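Putative methyltransferase protein (Bacteroides fragilis, PDB 5BP9) probably transfers methyl groups from S-adenosylmethionine to a substrate not yet identified, and binds the product S-adenosylhomocysteine. Local coordinates at residues K62-L66 with M231-D235; G51-A55 with P133-E137. All blocks are in the same frame, centred on the assembly; numbering follows the deposited sequence.

Contact 1 (K62-L66 with M231-D235); sequences KADRL and MQYKD
Y233, at the end of strand 226-233, lays its ring along the backbone of 63-65, and its hydroxyl accepts a hydrogen bond from the backbone N of D64. D64 N lies 3.0 Å from Y233 OH, and the N-H...O angle of 144° makes the bond somewhat bent. The same hydroxyl is bonded to D56 OD2 of helix 49-60, so tyrosine suits this place by carrying a polar atom to the far end of a buried ring. Water makes a second polar link: it donates to R65 O (2.7 Å from the water oxygen), accepts from K234 N, and bonds weakly to D64 OD2. D64 OD1 takes up R65 N within its own segment, and R65 NH1 forms a salt bridge with E77.

Segment 62-66 leads into strand 66-69, which is antiparallel to strand 226-233 in a four-stranded sheet. K234 and D235 make the turn into strand 236-244, with backbone angles close to a type II' turn; Q232 NE2 bonds K234 O at 2.9 Å.

Van der Waals packing centres on the tyrosine ring. D64 O lies at its edge, 3.3 Å from Y233 CE1, while K234 CG stands 3.7 Å above the plane on one face, offset toward the rim. With its chain extended beyond CG, K234 runs past D64 CB and delivers NZ to a salt bridge with D56. L66, its CG anti to the backbone N (chi1 178°), sends CD1 to within 4.1 Å of Y233 CB and 4.2 Å of M231 CB. M231, a selenomethionine here, continues this apolar patch to the bound polyether.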
loop_
_atom_site.group_PDB
_atom_site.type_symbol
_atom_site.label_atom_id
_atom_site.label_comp_id
_atom_site.label_asym_id
_atom_site.label_seq_id
_atom_site.Cartn_x
_atom_site.Cartn_y
_atom_site.Cartn_z
ATOM N N LYS A 62 -5.937 -7.815 -22.038
ATOM C CA LYS A 62 -6.388 -6.538 -22.595
ATOM C C LYS A 62 -7.261 -5.864 -21.537
ATOM O O LYS A 62 -7.900 -6.541 -20.733
ATOM C CB LYS A 62 -7.224 -6.746 -23.865
ATOM C CG LYS A 62 -6.464 -7.379 -25.029
ATOM N N ALA A 63 -7.301 -4.537 -21.551
ATOM C CA ALA A 63 -8.104 -3.796 -20.582
ATOM C C ALA A 63 -8.349 -2.376 -21.069
ATOM O O ALA A 63 -7.565 -1.834 -21.847
ATOM C CB ALA A 63 -7.411 -3.788 -19.208
ATOM N N ASP A 64 -9.463 -1.795 -20.618
ATOM C CA ASP A 64 -9.734 -0.377 -20.763
ATOM C C ASP A 64 -8.835 0.334 -19.705
ATOM O O ASP A 64 -8.002 -0.290 -19.010
ATOM C CB ASP A 64 -11.251 -0.115 -20.571
ATOM C CG ASP A 64 -11.709 1.310 -20.946
ATOM O OD1 ASP A 64 -10.900 2.127 -21.482
ATOM O OD2 ASP A 64 -12.892 1.650 -20.675
ATOM N N ARG A 65 -8.969 1.643 -19.607
ATOM C CA ARG A 65 -8.153 2.418 -18.706
ATOM C C ARG A 65 -8.778 2.489 -17.315
ATOM O O ARG A 65 -9.991 2.622 -17.155
ATOM C CB ARG A 65 -7.956 3.818 -19.253
ATOM C CG ARG A 65 -7.364 3.882 -20.648
ATOM C CD ARG A 65 -6.085 3.100 -20.827
ATOM N NE ARG A 65 -5.598 3.153 -22.210
ATOM C CZ ARG A 65 -4.888 4.137 -22.758
ATOM N NH1 ARG A 65 -4.535 5.233 -22.078
ATOM N NH2 ARG A 65 -4.513 4.017 -24.028
ATOM N N LEU A 66 -7.916 2.385 -16.317
ATOM C CA LEU A 66 -8.302 2.588 -14.925
ATOM C C LEU A 66 -8.167 4.078 -14.631
ATOM O O LEU A 66 -7.071 4.600 -14.558
ATOM C CB LEU A 66 -7.435 1.730 -13.993
ATOM C CG LEU A 66 -7.698 1.866 -12.492
ATOM C CD1 LEU A 66 -9.152 1.519 -12.131
ATOM C CD2 LEU A 66 -6.686 0.999 -11.746
HETATM N N MSE A 231 -11.867 5.815 -8.034
HETATM C CA MSE A 231 -11.493 5.160 -9.297
HETATM C C MSE A 231 -12.700 4.676 -10.034
HETATM O O MSE A 231 -13.775 4.404 -9.446
HETATM C CB MSE A 231 -10.527 4.010 -9.016
HETATM C CG MSE A 231 -9.190 4.553 -8.510
HETATM SE SE MSE A 231 -7.930 3.069 -8.181
HETATM C CE MSE A 231 -8.845 2.183 -6.686
ATOM N N GLN A 232 -12.547 4.634 -11.357
ATOM C CA GLN A 232 -13.583 4.127 -12.256
ATOM C C GLN A 232 -12.932 3.217 -13.298
ATOM O O GLN A 232 -11.889 3.553 -13.817
ATOM C CB GLN A 232 -14.328 5.275 -12.944
ATOM C CG GLN A 232 -15.341 4.796 -13.984
ATOM C CD GLN A 232 -15.943 5.905 -14.789
ATOM O OE1 GLN A 232 -15.674 7.075 -14.570
ATOM N NE2 GLN A 232 -16.758 5.530 -15.760
ATOM N N TYR A 233 -13.569 2.083 -13.586
ATOM C CA TYR A 233 -13.117 1.170 -14.644
ATOM C C TYR A 233 -14.342 0.735 -15.409
ATOM O O TYR A 233 -15.231 0.121 -14.827
ATOM C CB TYR A 233 -12.394 -0.057 -14.069
ATOM C CG TYR A 233 -11.902 -0.980 -15.163
ATOM C CD1 TYR A 233 -10.855 -0.597 -15.988
ATOM C CD2 TYR A 233 -12.539 -2.193 -15.424
ATOM C CE1 TYR A 233 -10.427 -1.423 -17.040
ATOM C CE2 TYR A 233 -12.128 -3.014 -16.480
ATOM C CZ TYR A 233 -11.055 -2.628 -17.270
ATOM O OH TYR A 233 -10.606 -3.376 -18.339
ATOM N N LYS A 234 -14.408 1.083 -16.709
ATOM C CA LYS A 234 -15.612 0.832 -17.510
ATOM C C LYS A 234 -16.784 1.492 -16.762
ATOM O O LYS A 234 -16.696 2.688 -16.499
ATOM C CB LYS A 234 -15.767 -0.670 -17.810
ATOM C CG LYS A 234 -14.598 -1.214 -18.622
ATOM C CD LYS A 234 -14.838 -2.645 -19.027
ATOM C CE LYS A 234 -13.760 -3.179 -19.947
ATOM N NZ LYS A 234 -13.970 -4.619 -20.267
ATOM N N ASP A 235 -17.816 0.734 -16.378
ATOM C CA ASP A 235 -18.964 1.244 -15.632
ATOM C C ASP A 235 -18.940 0.813 -14.160
ATOM O O ASP A 235 -19.980 0.783 -13.483
ATOM C CB ASP A 235 -20.277 0.830 -16.310
ATOM C CG ASP A 235 -20.490 -0.679 -16.355
ATOM O OD1 ASP A 235 -19.543 -1.446 -16.098
ATOM O OD2 ASP A 235 -21.625 -1.094 -16.680
HETATM O O HOH W 1 -12.527 2.781 -18.105
#

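Contact 2 (G51-A55 with P133-E137); sequences GAAIA and PLSVE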
loop_
_atom_site.group_PDB
_atom_site.type_symbol
_atom_site.label_atom_id
_atom_site.label_comp_id
_atom_site.label_asym_id
_atom_site.label_seq_id
_atom_site.Cartn_x
_atom_site.Cartn_y
_atom_site.Cartn_z
ATOM N N GLY A 51 -9.696 -3.881 -8.940
ATOM C CA GLY A 51 -9.811 -5.332 -9.090
ATOM C C GLY A 51 -10.372 -5.731 -10.442
ATOM O O GLY A 51 -9.905 -6.681 -11.082
ATOM N N ALA A 52 -11.391 -5.009 -10.901
ATOM C CA ALA A 52 -11.989 -5.327 -12.200
ATOM C C ALA A 52 -10.983 -5.133 -13.339
ATOM O O ALA A 52 -10.970 -5.919 -14.290
ATOM C CB ALA A 52 -13.206 -4.462 -12.408
ATOM N N ALA A 53 -10.163 -4.080 -13.259
ATOM C CA ALA A 53 -9.110 -3.840 -14.258
ATOM C C ALA A 53 -8.086 -4.962 -14.298
ATOM O O ALA A 53 -7.735 -5.482 -15.386
ATOM C CB ALA A 53 -8.413 -2.535 -13.991
ATOM N N ILE A 54 -7.642 -5.344 -13.102
ATOM C CA ILE A 54 -6.683 -6.431 -12.901
ATOM C C ILE A 54 -7.257 -7.737 -13.443
ATOM O O ILE A 54 -6.537 -8.482 -14.136
ATOM C CB ILE A 54 -6.289 -6.541 -11.383
ATOM C CG1 ILE A 54 -5.366 -5.372 -11.018
ATOM C CG2 ILE A 54 -5.618 -7.886 -11.031
ATOM C CD1 ILE A 54 -5.163 -5.158 -9.524
ATOM N N ALA A 55 -8.520 -8.024 -13.131
ATOM C CA ALA A 55 -9.169 -9.260 -13.606
ATOM C C ALA A 55 -9.333 -9.291 -15.122
ATOM O O ALA A 55 -9.047 -10.320 -15.760
ATOM C CB ALA A 55 -10.495 -9.463 -12.892
ATOM N N PRO A 133 -12.004 -7.960 -3.846
ATOM C CA PRO A 133 -12.245 -9.392 -4.077
ATOM C C PRO A 133 -11.677 -9.885 -5.390
ATOM O O PRO A 133 -11.161 -11.014 -5.460
ATOM C CB PRO A 133 -13.767 -9.516 -4.053
ATOM C CG PRO A 133 -14.252 -8.151 -4.400
ATOM C CD PRO A 133 -13.258 -7.199 -3.819
ATOM N N LEU A 134 -11.735 -9.056 -6.423
ATOM C CA LEU A 134 -11.248 -9.447 -7.732
ATOM C C LEU A 134 -9.710 -9.502 -7.769
ATOM O O LEU A 134 -9.128 -10.322 -8.495
ATOM C CB LEU A 134 -11.824 -8.528 -8.818
ATOM C CG LEU A 134 -13.322 -8.703 -9.074
ATOM C CD1 LEU A 134 -13.913 -7.544 -9.858
ATOM C CD2 LEU A 134 -13.579 -10.029 -9.774
ATOM N N SER A 135 -9.042 -8.649 -6.983
ATOM C CA SER A 135 -7.594 -8.715 -6.855
ATOM C C SER A 135 -7.173 -10.018 -6.198
ATOM O O SER A 135 -6.243 -10.669 -6.669
ATOM C CB SER A 135 -7.059 -7.521 -6.082
ATOM O OG SER A 135 -7.345 -6.297 -6.754
ATOM N N VAL A 136 -7.865 -10.403 -5.134
ATOM C CA VAL A 136 -7.577 -11.671 -4.462
ATOM C C VAL A 136 -7.810 -12.873 -5.388
ATOM O O VAL A 136 -6.974 -13.810 -5.407
ATOM C CB VAL A 136 -8.333 -11.769 -3.120
ATOM C CG1 VAL A 136 -8.248 -13.166 -2.511
ATOM C CG2 VAL A 136 -7.828 -10.701 -2.147
ATOM N N GLU A 137 -8.881 -12.818 -6.197
ATOM C CA GLU A 137 -9.146 -13.848 -7.224
ATOM C C GLU A 137 -7.944 -14.025 -8.114
ATOM O O GLU A 137 -7.466 -15.132 -8.310
ATOM C CB GLU A 137 -10.346 -13.452 -8.125
ATOM C CG GLU A 137 -10.448 -14.152 -9.491
ATOM C CD GLU A 137 -11.687 -13.749 -10.282
ATOM O OE1 GLU A 137 -11.529 -13.468 -11.497
ATOM O OE2 GLU A 137 -12.788 -13.712 -9.668
#
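L134 spreads over one face of the peptide group joining G51 to A52: its CB stands above the carbonyl carbon, 3.5 Å from G51 C, and its CD1 above the nitrogen, 3.7 Å from A52 N. The carbonyl oxygen of that peptide is engaged by the helix itself, through A55 N. The other flat group, the carboxylate of E137, has the methyl of A55 obliquely above its plane, with A55 CB 4.4 Å from E137 OE1; that oxygen is hydrogen-bonded to H59.

With no side chain on the flank it turns to L134, glycine lets the backbones come very close, the CA atoms of G51 and L134 being 4.6 Å apart. The short helical axes approach to 7.8 Å, 29° from parallel. Alanines keep the rest of this surface low: A52 CB meets L134 CD1 at 4.1 Å and A55 CB lies against L134 CB. On the other flank, S135 OG sits 3.5 Å from G51 CA and 3.7 Å from I54 CD1. A chi1 of -62° sets that hydroxyl beside its own backbone N, where it bonds S132 OG.

Helix 133-142 follows strand 125-130 of the Rossmann-like methyltransferase sheet, whose last residue, D130, binds S-adenosylhomocysteine; helix 49-60, from the N-terminal part of the chain, packs against helix 133-142. D48, just ahead of helix 49-60, accepts a bond from G51 N and a weak one from L134 N. Between the two segments, close-fitting small and aliphatic surfaces do the holding, while S135 OG and E137 OE1 find their polar partners, S132 and H59, outside them.

Helix 49-60 joins the two contacts, whose centres lie 12 Å apart. Its segment 51-55 faces helix 133-142 in contact 2, and from its other side A53 CB packs 3.7 Å from Y233 CD1 of contact 1; A63 CB comes within 4.2 Å of A53 O. The helix is thus layered between the Rossmann-like methyltransferase sheet with its helices and the small antiparallel sheet. Both contacts border the ligand pocket: the side chain of S135 in contact 2 is about 5 Å from bound S-adenosylhomocysteine, and that of M231 in contact 1 is about 6 Å from it and about 4 Å from the polyether.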